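Long-range contact in conserved protein (Methanothermobacter thermautotrophicus, PDB 2WNY), which is of unknown function but probably binds RNA, perhaps in connection with the archaeal exosome: residues V75-R86 and G105-G113. The protein carries 1 engineered substitution. Numbering follows the deposited sequence.
Sequences VFRGRMDELEDR and GVWEPVRHG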
loop_
_atom_site.group_PDB
_atom_site.type_symbol
_atom_site.label_atom_id
_atom_site.label_comp_id
_atom_site.label_asym_id
_atom_site.label_seq_id
_atom_site.Cartn_x
_atom_site.Cartn_y
_atom_site.Cartn_z
ATOM N N VAL A 75 -8.018 -9.057 5.228
ATOM C CA VAL A 75 -7.559 -9.511 3.914
ATOM C C VAL A 75 -6.493 -10.613 4.048
ATOM O O VAL A 75 -6.608 -11.661 3.424
ATOM C CB VAL A 75 -7.040 -8.313 3.053
ATOM C CG1 VAL A 75 -6.353 -8.789 1.769
ATOM C CG2 VAL A 75 -8.192 -7.355 2.714
ATOM N N PHE A 76 -5.490 -10.386 4.895
ATOM C CA PHE A 76 -4.277 -11.209 4.892
ATOM C C PHE A 76 -4.122 -12.235 6.026
ATOM O O PHE A 76 -3.093 -12.931 6.104
ATOM C CB PHE A 76 -3.042 -10.304 4.744
ATOM C CG PHE A 76 -2.964 -9.638 3.409
ATOM C CD1 PHE A 76 -2.881 -10.411 2.248
ATOM C CD2 PHE A 76 -3.005 -8.244 3.294
ATOM C CE1 PHE A 76 -2.823 -9.822 0.995
ATOM C CE2 PHE A 76 -2.941 -7.617 2.035
ATOM C CZ PHE A 76 -2.852 -8.405 0.880
ATOM N N ARG A 77 -5.142 -12.336 6.885
ATOM C CA ARG A 77 -5.248 -13.397 7.898
ATOM C C ARG A 77 -4.971 -14.727 7.199
ATOM O O ARG A 77 -5.602 -15.025 6.180
ATOM C CB ARG A 77 -6.666 -13.381 8.505
ATOM C CG ARG A 77 -7.067 -14.548 9.444
ATOM C CD ARG A 77 -6.496 -14.423 10.853
ATOM N NE ARG A 77 -6.813 -13.142 11.490
ATOM C CZ ARG A 77 -6.318 -12.733 12.661
ATOM N NH1 ARG A 77 -5.479 -13.504 13.353
ATOM N NH2 ARG A 77 -6.669 -11.548 13.145
ATOM N N GLY A 78 -3.994 -15.480 7.713
ATOM C CA GLY A 78 -3.605 -16.783 7.161
ATOM C C GLY A 78 -2.973 -16.757 5.779
ATOM O O GLY A 78 -2.865 -17.786 5.121
ATOM N N ARG A 79 -2.550 -15.579 5.333
ATOM C CA ARG A 79 -1.942 -15.449 4.024
ATOM C C ARG A 79 -0.532 -14.879 4.158
ATOM O O ARG A 79 -0.053 -14.134 3.285
ATOM C CB ARG A 79 -2.823 -14.563 3.129
ATOM C CG ARG A 79 -4.104 -15.237 2.672
ATOM C CD ARG A 79 -5.014 -14.284 1.941
ATOM N NE ARG A 79 -4.433 -13.849 0.669
ATOM C CZ ARG A 79 -5.011 -13.000 -0.178
ATOM N NH1 ARG A 79 -6.194 -12.469 0.101
ATOM N NH2 ARG A 79 -4.405 -12.680 -1.310
ATOM N N MET A 80 0.140 -15.223 5.252
ATOM C CA MET A 80 1.436 -14.608 5.549
ATOM C C MET A 80 2.483 -15.010 4.509
ATOM O O MET A 80 3.318 -14.195 4.115
ATOM C CB MET A 80 1.898 -14.931 6.977
ATOM C CG MET A 80 3.215 -14.270 7.388
ATOM S SD MET A 80 3.215 -12.456 7.365
ATOM C CE MET A 80 4.967 -12.139 7.553
ATOM N N ASP A 81 2.400 -16.250 4.038
ATOM C CA ASP A 81 3.338 -16.768 3.047
ATOM C C ASP A 81 3.331 -15.967 1.725
ATOM O O ASP A 81 4.296 -16.023 0.965
ATOM C CB ASP A 81 3.073 -18.251 2.799
ATOM C CG ASP A 81 1.753 -18.500 2.093
ATOM O OD1 ASP A 81 0.803 -17.702 2.261
ATOM O OD2 ASP A 81 1.673 -19.504 1.362
ATOM N N GLU A 82 2.259 -15.212 1.477
ATOM C CA GLU A 82 2.177 -14.325 0.314
ATOM C C GLU A 82 2.882 -12.983 0.543
ATOM O O GLU A 82 3.058 -12.201 -0.393
ATOM C CB GLU A 82 0.716 -14.054 -0.066
ATOM C CG GLU A 82 -0.026 -15.250 -0.652
ATOM C CD GLU A 82 -1.457 -14.908 -1.023
ATOM O OE1 GLU A 82 -1.659 -14.025 -1.893
ATOM O OE2 GLU A 82 -2.381 -15.522 -0.442
ATOM N N LEU A 83 3.273 -12.708 1.783
ATOM C CA LEU A 83 3.830 -11.397 2.130
ATOM C C LEU A 83 5.281 -11.480 2.571
ATOM O O LEU A 83 6.014 -10.499 2.478
ATOM C CB LEU A 83 2.991 -10.730 3.231
ATOM C CG LEU A 83 1.508 -10.437 2.964
ATOM C CD1 LEU A 83 0.892 -9.787 4.182
ATOM C CD2 LEU A 83 1.291 -9.546 1.720
ATOM N N GLU A 84 5.675 -12.665 3.043
ATOM C CA GLU A 84 6.964 -12.901 3.697
ATOM C C GLU A 84 8.177 -12.397 2.923
ATOM O O GLU A 84 9.161 -11.956 3.520
ATOM C CB GLU A 84 7.131 -14.396 3.996
ATOM C CG GLU A 84 6.231 -14.897 5.120
ATOM C CD GLU A 84 6.403 -16.380 5.432
ATOM O OE1 GLU A 84 6.382 -17.216 4.495
ATOM O OE2 GLU A 84 6.542 -16.701 6.633
ATOM N N ASP A 85 8.106 -12.473 1.597
ATOM C CA ASP A 85 9.235 -12.099 0.746
ATOM C C ASP A 85 9.152 -10.641 0.288
ATOM O O ASP A 85 10.049 -10.144 -0.386
ATOM C CB ASP A 85 9.338 -13.050 -0.450
ATOM C CG ASP A 85 7.990 -13.325 -1.084
ATOM O OD1 ASP A 85 7.391 -12.379 -1.641
ATOM O OD2 ASP A 85 7.537 -14.491 -1.020
ATOM N N ARG A 86 8.081 -9.959 0.672
ATOM C CA ARG A 86 7.874 -8.572 0.263
ATOM C C ARG A 86 8.429 -7.555 1.271
ATOM O O ARG A 86 8.283 -6.350 1.076
ATOM C CB ARG A 86 6.391 -8.305 0.011
ATOM C CG ARG A 86 5.740 -9.207 -1.025
ATOM C CD ARG A 86 4.263 -8.862 -1.140
ATOM N NE ARG A 86 3.465 -9.987 -1.611
ATOM C CZ ARG A 86 2.777 -10.013 -2.749
ATOM N NH1 ARG A 86 2.769 -8.967 -3.559
ATOM N NH2 ARG A 86 2.088 -11.100 -3.073
ATOM N N GLY A 105 -13.223 -2.538 -5.048
ATOM C CA GLY A 105 -13.223 -2.755 -3.594
ATOM C C GLY A 105 -12.547 -4.049 -3.175
ATOM O O GLY A 105 -12.816 -4.582 -2.099
ATOM N N VAL A 106 -11.674 -4.568 -4.036
ATOM C CA VAL A 106 -10.994 -5.824 -3.745
ATOM C C VAL A 106 -9.499 -5.545 -3.633
ATOM O O VAL A 106 -8.937 -4.762 -4.424
ATOM C CB VAL A 106 -11.261 -6.891 -4.820
ATOM C CG1 VAL A 106 -10.537 -8.194 -4.482
ATOM C CG2 VAL A 106 -12.771 -7.138 -4.982
ATOM N N TRP A 107 -8.865 -6.166 -2.642
ATOM C CA TRP A 107 -7.424 -6.047 -2.481
ATOM C C TRP A 107 -6.781 -7.267 -3.103
ATOM O O TRP A 107 -6.887 -8.381 -2.579
ATOM C CB TRP A 107 -7.050 -5.965 -1.007
ATOM C CG TRP A 107 -7.313 -4.658 -0.339
ATOM C CD1 TRP A 107 -8.248 -3.705 -0.683
ATOM C CD2 TRP A 107 -6.658 -4.174 0.843
ATOM N NE1 TRP A 107 -8.199 -2.649 0.219
ATOM C CE2 TRP A 107 -7.235 -2.915 1.161
ATOM C CE3 TRP A 107 -5.637 -4.683 1.666
ATOM C CZ2 TRP A 107 -6.788 -2.139 2.240
ATOM C CZ3 TRP A 107 -5.203 -3.914 2.747
ATOM C CH2 TRP A 107 -5.794 -2.674 3.036
ATOM N N GLU A 108 -6.110 -7.061 -4.230
ATOM C CA GLU A 108 -5.473 -8.171 -4.927
ATOM C C GLU A 108 -3.978 -7.878 -5.020
ATOM O O GLU A 108 -3.571 -6.985 -5.756
ATOM C CB GLU A 108 -6.105 -8.358 -6.312
ATOM C CG GLU A 108 -5.566 -9.548 -7.152
ATOM C CD GLU A 108 -5.861 -10.907 -6.526
ATOM O OE1 GLU A 108 -7.047 -11.201 -6.272
ATOM O OE2 GLU A 108 -4.902 -11.678 -6.299
ATOM N N PRO A 109 -3.156 -8.643 -4.276
ATOM C CA PRO A 109 -1.712 -8.440 -4.350
ATOM C C PRO A 109 -1.201 -8.809 -5.741
ATOM O O PRO A 109 -1.641 -9.797 -6.337
ATOM C CB PRO A 109 -1.157 -9.401 -3.288
ATOM C CG PRO A 109 -2.229 -10.445 -3.103
ATOM C CD PRO A 109 -3.537 -9.786 -3.424
ATOM N N VAL A 110 -0.313 -7.983 -6.274
ATOM C CA VAL A 110 0.320 -8.273 -7.554
ATOM C C VAL A 110 1.821 -8.053 -7.432
ATOM O O VAL A 110 2.291 -7.441 -6.464
ATOM C CB VAL A 110 -0.257 -7.411 -8.708
ATOM C CG1 VAL A 110 -1.709 -7.804 -9.029
ATOM C CG2 VAL A 110 -0.143 -5.928 -8.384
ATOM N N ARG A 111 2.566 -8.540 -8.417
ATOM C CA ARG A 111 4.019 -8.431 -8.400
ATOM C C ARG A 111 4.520 -7.341 -9.347
ATOM O O ARG A 111 5.494 -6.641 -9.056
ATOM C CB ARG A 111 4.659 -9.781 -8.740
ATOM C CG ARG A 111 4.358 -10.870 -7.723
ATOM C CD ARG A 111 5.081 -10.621 -6.409
ATOM N NE ARG A 111 4.840 -11.682 -5.436
ATOM C CZ ARG A 111 5.572 -11.885 -4.343
ATOM N NH1 ARG A 111 6.611 -11.102 -4.070
ATOM N NH2 ARG A 111 5.263 -12.876 -3.517
ATOM N N HIS A 112 3.855 -7.222 -10.487
ATOM C CA HIS A 112 4.204 -6.227 -11.481
ATOM C C HIS A 112 2.908 -5.718 -12.096
ATOM O O HIS A 112 1.820 -6.260 -11.842
ATOM C CB HIS A 112 5.104 -6.818 -12.586
ATOM C CG HIS A 112 6.415 -7.368 -12.099
ATOM N ND1 HIS A 112 7.336 -6.611 -11.402
ATOM C CD2 HIS A 112 6.971 -8.598 -12.238
ATOM C CE1 HIS A 112 8.391 -7.355 -11.116
ATOM N NE2 HIS A 112 8.196 -8.565 -11.614
ATOM N N GLY A 113 3.033 -4.677 -12.911
ATOM C CA GLY A 113 1.890 -4.121 -13.611
ATOM C C GLY A 113 1.376 -2.864 -12.949
ATOM O O GLY A 113 2.003 -2.313 -12.031
#
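The guanidinium groups of Arg-86 and Arg-111 lie flat on each other, CZ over CZ at 3.7 Å with their planes 19° apart, an instance of how two like charges can share a stack when each has its own acceptor. Arg-111, its chain bent at chi2 (-71°), turns its far end to Asp-85: NH1 and NH2 both reach OD1, each 2.9 Å from it, in an end-on salt bridge on the syn side, the carboxylate tilted from the guanidinium plane; its negative charge probably helps to offset the two positive ones. Arg-86 runs extended from CG to NE (chi2 178°), which carries NE back to the carbonyl O of Glu-82, to which it donates at 2.6 Å, in the plane of both groups; at another edge NH1 makes a weak bond to Val-110 O. Cut back to alanine, Arg-86 would lose the guanidinium, which would probably leave the carbonyl O of Glu-82 without this donor and Arg-111 without its stacking partner. The arrangement fastens the loop after helix 62-76 to strand 109-110, an edge strand of the six-stranded antiparallel sheet. Pro-109 wedges in with CG 3.6 Å from NH2 of Arg-79, whose guanidinium is held side-on by Glu-82, with Phe-76 CE1 over the centre of one face; the Phe-76 ring meets Pro-109 CG at its edge. At the helix end the contact turns apolar: Val-75 CG2 rests over the rim of one face of the Trp-107 indole, 3.8 Å from CE3, while Phe-76 CE2 comes to the indole edge. Trp-107 NE1 donates to the carbonyl O of Asn-32, and Lys-71 makes a cation-pi contact with the indole.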